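Local coordinates for protein putative mandelate racemase (Bordetella bronchiseptica, PDB 3OZY) that is of unknown function but, as a magnesium-binding enolase superfamily member that binds m-xylarate, probably acts on an acid sugar, at residues 315-320 / 354-359; 308-313 / 339-344. All coordinates share one frame; numbering follows the deposited sequence.

Contact 1: residues 315-320 / 354-359; sequences NLHLVA and QPPQGP
The backbones come nearest at His317 and Pro355, whose CA atoms lie 5.8 Å apart, and the ring of Pro355 falls between side chains one helical turn apart on helix 309-321, Leu316 and Ala320. Leu316 holds CG anti to its backbone N (chi1 -173°), which brings CD2 to 3.7 Å from Pro355 CA; the leucine branch and the proline ring cross at about a right angle. On the next turn Ala320 CB meets the ring tip, 3.9 Å from Pro355 CG. This is the tight, buried part of the contact, and it is apolar throughout apart from Gln354 O, which Leu316 CD2 also touches. The helix belongs to the beta/alpha barrel of the enolase superfamily: the same Leu316 and Ala320 also rest on Val139 of barrel strand 139-146, while 354-359 begins the loop that leaves the short strand 352-353, paired antiparallel to 139-146. His317 extends the contact along the loop. With CG anti to the carbonyl carbon (chi1 -78°), its ring reaches obliquely across to Pro356, NE2 standing 3.8 Å from Pro356 CD. Its CE1 comes within 3.6 Å of Pro356 O. Both ring nitrogens have hydrogen-bond partners beyond the two segments, Tyr127 N at ND1 and Leu361 O at NE2; since an amide N donates and a carbonyl O accepts, the pair is consistent with a neutral imidazole protonated on NE2, its rotation fixed from both sides. Packing loosens towards solvent, where the CB atoms of Gln354 and Gln357 point away from the helix. Gln357 folds back over its own segment instead, in a weak, bent hydrogen bond from NE2 to Pro355 O (2.8 Å, 123°), while its OE1 is hydrogen-bonded to Tyr127 OH.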
loop_
_atom_site.group_PDB
_atom_site.type_symbol
_atom_site.label_atom_id
_atom_site.label_comp_id
_atom_site.label_asym_id
_atom_site.label_seq_id
_atom_site.Cartn_x
_atom_site.Cartn_y
_atom_site.Cartn_z
ATOM N N ASN A 315 -2.325 -11.292 18.287
ATOM C CA ASN A 315 -2.221 -12.529 17.515
ATOM C C ASN A 315 -2.402 -13.782 18.367
ATOM O O ASN A 315 -2.999 -14.756 17.919
ATOM C CB ASN A 315 -0.900 -12.588 16.747
ATOM C CG ASN A 315 -0.888 -11.664 15.558
ATOM O OD1 ASN A 315 -1.582 -11.905 14.571
ATOM N ND2 ASN A 315 -0.109 -10.586 15.645
ATOM N N LEU A 316 -1.892 -13.765 19.595
ATOM C CA LEU A 316 -1.959 -14.955 20.434
ATOM C C LEU A 316 -3.399 -15.352 20.777
ATOM O O LEU A 316 -3.711 -16.541 20.846
ATOM C CB LEU A 316 -1.130 -14.754 21.698
ATOM C CG LEU A 316 -0.978 -15.990 22.576
ATOM C CD1 LEU A 316 -0.493 -17.190 21.760
ATOM C CD2 LEU A 316 -0.019 -15.674 23.717
ATOM N N HIS A 317 -4.269 -14.373 21.009
ATOM C CA HIS A 317 -5.678 -14.695 21.230
ATOM C C HIS A 317 -6.238 -15.479 20.050
ATOM O O HIS A 317 -6.947 -16.476 20.223
ATOM C CB HIS A 317 -6.506 -13.424 21.455
ATOM C CG HIS A 317 -6.371 -12.862 22.833
ATOM N ND1 HIS A 317 -7.143 -13.300 23.888
ATOM C CD2 HIS A 317 -5.537 -11.922 23.338
ATOM C CE1 HIS A 317 -6.798 -12.642 24.984
ATOM N NE2 HIS A 317 -5.823 -11.803 24.676
ATOM N N LEU A 318 -5.915 -15.026 18.842
ATOM C CA LEU A 318 -6.427 -15.690 17.648
ATOM C C LEU A 318 -5.798 -17.061 17.457
ATOM O O LEU A 318 -6.486 -18.028 17.136
ATOM C CB LEU A 318 -6.186 -14.841 16.404
ATOM C CG LEU A 318 -7.215 -13.742 16.171
ATOM C CD1 LEU A 318 -7.277 -12.746 17.330
ATOM C CD2 LEU A 318 -6.918 -13.022 14.862
ATOM N N VAL A 319 -4.485 -17.144 17.647
ATOM C CA VAL A 319 -3.786 -18.411 17.482
ATOM C C VAL A 319 -4.292 -19.453 18.478
ATOM O O VAL A 319 -4.508 -20.614 18.119
ATOM C CB VAL A 319 -2.264 -18.213 17.590
ATOM C CG1 VAL A 319 -1.529 -19.545 17.719
ATOM C CG2 VAL A 319 -1.777 -17.417 16.380
ATOM N N ALA A 320 -4.503 -19.037 19.724
ATOM C CA ALA A 320 -5.005 -19.964 20.737
ATOM C C ALA A 320 -6.367 -20.553 20.345
ATOM O O ALA A 320 -6.672 -21.706 20.669
ATOM C CB ALA A 320 -5.091 -19.265 22.083
ATOM N N GLN A 354 0.651 -19.353 27.048
ATOM C CA GLN A 354 -0.797 -19.220 27.178
ATOM C C GLN A 354 -1.193 -17.782 26.897
ATOM O O GLN A 354 -0.451 -16.858 27.226
ATOM C CB GLN A 354 -1.261 -19.611 28.584
ATOM C CG GLN A 354 -1.113 -21.099 28.920
ATOM C CD GLN A 354 -2.155 -21.978 28.246
ATOM O OE1 GLN A 354 -3.027 -21.496 27.514
ATOM N NE2 GLN A 354 -2.069 -23.280 28.490
ATOM N N PRO A 355 -2.367 -17.578 26.286
ATOM C CA PRO A 355 -2.814 -16.203 26.060
ATOM C C PRO A 355 -3.081 -15.496 27.389
ATOM O O PRO A 355 -3.336 -16.165 28.388
ATOM C CB PRO A 355 -4.123 -16.382 25.275
ATOM C CG PRO A 355 -4.583 -17.759 25.603
ATOM C CD PRO A 355 -3.328 -18.571 25.774
ATOM N N PRO A 356 -3.005 -14.158 27.402
ATOM C CA PRO A 356 -3.372 -13.392 28.597
ATOM C C PRO A 356 -4.802 -13.720 29.012
ATOM O O PRO A 356 -5.655 -13.972 28.159
ATOM C CB PRO A 356 -3.273 -11.937 28.122
ATOM C CG PRO A 356 -2.356 -11.977 26.935
ATOM C CD PRO A 356 -2.653 -13.287 26.268
ATOM N N GLN A 357 -5.068 -13.702 30.315
ATOM C CA GLN A 357 -6.340 -14.196 30.830
ATOM C C GLN A 357 -7.350 -13.122 31.240
ATOM O O GLN A 357 -8.505 -13.433 31.531
ATOM C CB GLN A 357 -6.095 -15.173 31.980
ATOM C CG GLN A 357 -5.414 -16.459 31.523
ATOM C CD GLN A 357 -6.191 -17.153 30.417
ATOM O OE1 GLN A 357 -7.422 -17.182 30.443
ATOM N NE2 GLN A 357 -5.477 -17.712 29.434
ATOM N N GLY A 358 -6.924 -11.867 31.260
ATOM C CA GLY A 358 -7.822 -10.783 31.623
ATOM C C GLY A 358 -8.787 -10.414 30.507
ATOM O O GLY A 358 -8.806 -11.040 29.444
ATOM N N PRO A 359 -9.611 -9.389 30.739
ATOM C CA PRO A 359 -10.568 -8.941 29.721
ATOM C C PRO A 359 -9.880 -8.288 28.526
ATOM O O PRO A 359 -8.828 -7.671 28.676
ATOM C CB PRO A 359 -11.414 -7.896 30.459
ATOM C CG PRO A 359 -11.138 -8.105 31.911
ATOM C CD PRO A 359 -9.755 -8.656 32.007
#

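Contact 2: residues 308-313 / 339-344; sequences DIITVA and TRLASY
The N-terminal turn of helix 309-321 in the barrel domain packs here against 339-344, part of the loop joining strand 328-331 to strand 352-353. Ile309 does most of the touching. Its CG2 takes the crowded position between backbone N and carbonyl carbon and faces the loop, 3.9 Å from Ala342 CB and 4.1 Å from Leu341 CD2. The other branch, CG1 anti to the backbone N (chi1 -162°), ends beside Tyr344: CG1 lies 3.7 Å from Tyr344 O, and CD1 meets ring atom CD2 at 4.0 Å, the two side chains crossing obliquely. Leu341 runs past Ile309 in the opposite direction and crosses Ile310 at about a right angle, its CD2 being 4.2 Å from Ile310 CG1. Beyond them, Met35 of strand 32-42 in the N-terminal domain touches both Leu341 and Ile310, so this apolar cluster reaches the interface between the domains. Asp308 is the N-cap: its OD1 accepts from Thr311 N (2.9 Å, 157°), the donor standing above the carboxylate plane, and more weakly from Ile310 N, while OD2 is hydrogen-bonded to Ser51 OG.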
loop_
_atom_site.group_PDB
_atom_site.type_symbol
_atom_site.label_atom_id
_atom_site.label_comp_id
_atom_site.label_asym_id
_atom_site.label_seq_id
_atom_site.Cartn_x
_atom_site.Cartn_y
_atom_site.Cartn_z
ATOM N N ASP A 308 5.827 -5.568 19.208
ATOM C CA ASP A 308 5.648 -5.198 20.612
ATOM C C ASP A 308 4.707 -6.191 21.291
ATOM O O ASP A 308 4.161 -7.076 20.637
ATOM C CB ASP A 308 5.121 -3.765 20.717
ATOM C CG ASP A 308 3.804 -3.582 19.979
ATOM O OD1 ASP A 308 2.799 -4.150 20.454
ATOM O OD2 ASP A 308 3.776 -2.889 18.943
ATOM N N ILE A 309 4.511 -6.057 22.596
ATOM C CA ILE A 309 3.734 -7.050 23.317
ATOM C C ILE A 309 2.248 -7.020 22.936
ATOM O O ILE A 309 1.545 -8.015 23.089
ATOM C CB ILE A 309 3.919 -6.920 24.849
ATOM C CG1 ILE A 309 3.484 -8.204 25.566
ATOM C CG2 ILE A 309 3.171 -5.709 25.377
ATOM C CD1 ILE A 309 4.345 -9.407 25.265
ATOM N N ILE A 310 1.771 -5.880 22.450
ATOM C CA ILE A 310 0.383 -5.798 22.008
ATOM C C ILE A 310 0.191 -6.564 20.707
ATOM O O ILE A 310 -0.773 -7.318 20.569
ATOM C CB ILE A 310 -0.080 -4.348 21.846
ATOM C CG1 ILE A 310 0.053 -3.620 23.187
ATOM C CG2 ILE A 310 -1.517 -4.299 21.306
ATOM C CD1 ILE A 310 -0.606 -2.266 23.208
ATOM N N THR A 311 1.117 -6.409 19.767
ATOM C CA THR A 311 0.985 -7.177 18.531
ATOM C C THR A 311 1.102 -8.670 18.818
ATOM O O THR A 311 0.406 -9.485 18.218
ATOM C CB THR A 311 1.973 -6.715 17.407
ATOM O OG1 THR A 311 3.336 -6.996 17.758
ATOM C CG2 THR A 311 1.851 -5.227 17.147
ATOM N N VAL A 312 1.980 -9.034 19.746
ATOM C CA VAL A 312 2.072 -10.416 20.186
ATOM C C VAL A 312 0.758 -10.904 20.808
ATOM O O VAL A 312 0.207 -11.930 20.393
ATOM C CB VAL A 312 3.267 -10.602 21.148
ATOM C CG1 VAL A 312 3.204 -11.957 21.872
ATOM C CG2 VAL A 312 4.564 -10.454 20.369
ATOM N N ALA A 313 0.249 -10.176 21.797
ATOM C CA ALA A 313 -0.975 -10.592 22.467
ATOM C C ALA A 313 -2.168 -10.694 21.522
ATOM O O ALA A 313 -2.942 -11.643 21.611
ATOM C CB ALA A 313 -1.306 -9.664 23.640
ATOM N N THR A 339 8.772 -6.209 27.300
ATOM C CA THR A 339 8.994 -6.520 28.714
ATOM C C THR A 339 8.372 -5.519 29.677
ATOM O O THR A 339 7.911 -5.900 30.750
ATOM C CB THR A 339 10.503 -6.604 29.045
ATOM O OG1 THR A 339 11.133 -5.365 28.705
ATOM C CG2 THR A 339 11.172 -7.741 28.279
ATOM N N ARG A 340 8.357 -4.245 29.304
ATOM C CA ARG A 340 8.020 -3.188 30.262
ATOM C C ARG A 340 6.747 -2.401 29.960
ATOM O O ARG A 340 6.304 -1.582 30.770
ATOM C CB ARG A 340 9.207 -2.231 30.414
ATOM C CG ARG A 340 10.398 -2.861 31.122
ATOM C CD ARG A 340 11.667 -2.030 30.961
ATOM N NE ARG A 340 11.511 -0.681 31.494
ATOM C CZ ARG A 340 12.361 0.316 31.264
ATOM N NH1 ARG A 340 13.433 0.116 30.509
ATOM N NH2 ARG A 340 12.135 1.515 31.785
ATOM N N LEU A 341 6.148 -2.641 28.799
ATOM C CA LEU A 341 4.936 -1.922 28.431
ATOM C C LEU A 341 3.713 -2.439 29.177
ATOM O O LEU A 341 2.839 -1.658 29.564
ATOM C CB LEU A 341 4.697 -2.022 26.922
ATOM C CG LEU A 341 3.426 -1.350 26.407
ATOM C CD1 LEU A 341 3.437 0.143 26.698
ATOM C CD2 LEU A 341 3.262 -1.607 24.916
ATOM N N ALA A 342 3.645 -3.751 29.367
ATOM C CA ALA A 342 2.457 -4.364 29.950
ATOM C C ALA A 342 2.784 -5.493 30.916
ATOM O O ALA A 342 3.902 -5.996 30.949
ATOM C CB ALA A 342 1.536 -4.870 28.847
ATOM N N SER A 343 1.775 -5.896 31.678
ATOM C CA SER A 343 1.923 -6.900 32.723
ATOM C C SER A 343 2.060 -8.330 32.199
ATOM O O SER A 343 2.365 -9.243 32.962
ATOM C CB SER A 343 0.731 -6.816 33.679
ATOM O OG SER A 343 -0.496 -6.916 32.965
ATOM N N TYR A 344 1.832 -8.526 30.903
ATOM C CA TYR A 344 1.924 -9.860 30.308
ATOM C C TYR A 344 3.339 -10.160 29.812
ATOM O O TYR A 344 3.880 -9.414 28.994
ATOM C CB TYR A 344 0.917 -10.004 29.167
ATOM C CG TYR A 344 1.004 -11.329 28.453
ATOM C CD1 TYR A 344 0.611 -12.508 29.080
ATOM C CD2 TYR A 344 1.485 -11.407 27.154
ATOM C CE1 TYR A 344 0.698 -13.727 28.425
ATOM C CE2 TYR A 344 1.570 -12.613 26.495
ATOM C CZ TYR A 344 1.179 -13.769 27.130
ATOM O OH TYR A 344 1.268 -14.969 26.469
#

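How the contacts relate
Contacts 1 and 2 occupy successive portions of helix 309-321, with centres 12 Å apart, and their segments alternate along the chain. Tyr344 joins them: its OH lies 2.7 Å from Gln354 O, a probable hydrogen bond, and 3.1 Å from Leu316 CD2. The ring also packs against contact 1, with its CD1 3.7 Å from Pro356 CG, while Pro356 CG lies 4.2 Å from Ala313 CB of contact 2. The two loops therefore touch each other as well as the helix. Neither contact contains the Asp201, Glu227 and Glu254 magnesium ligands; both belong to the barrel framework that carries this metal site.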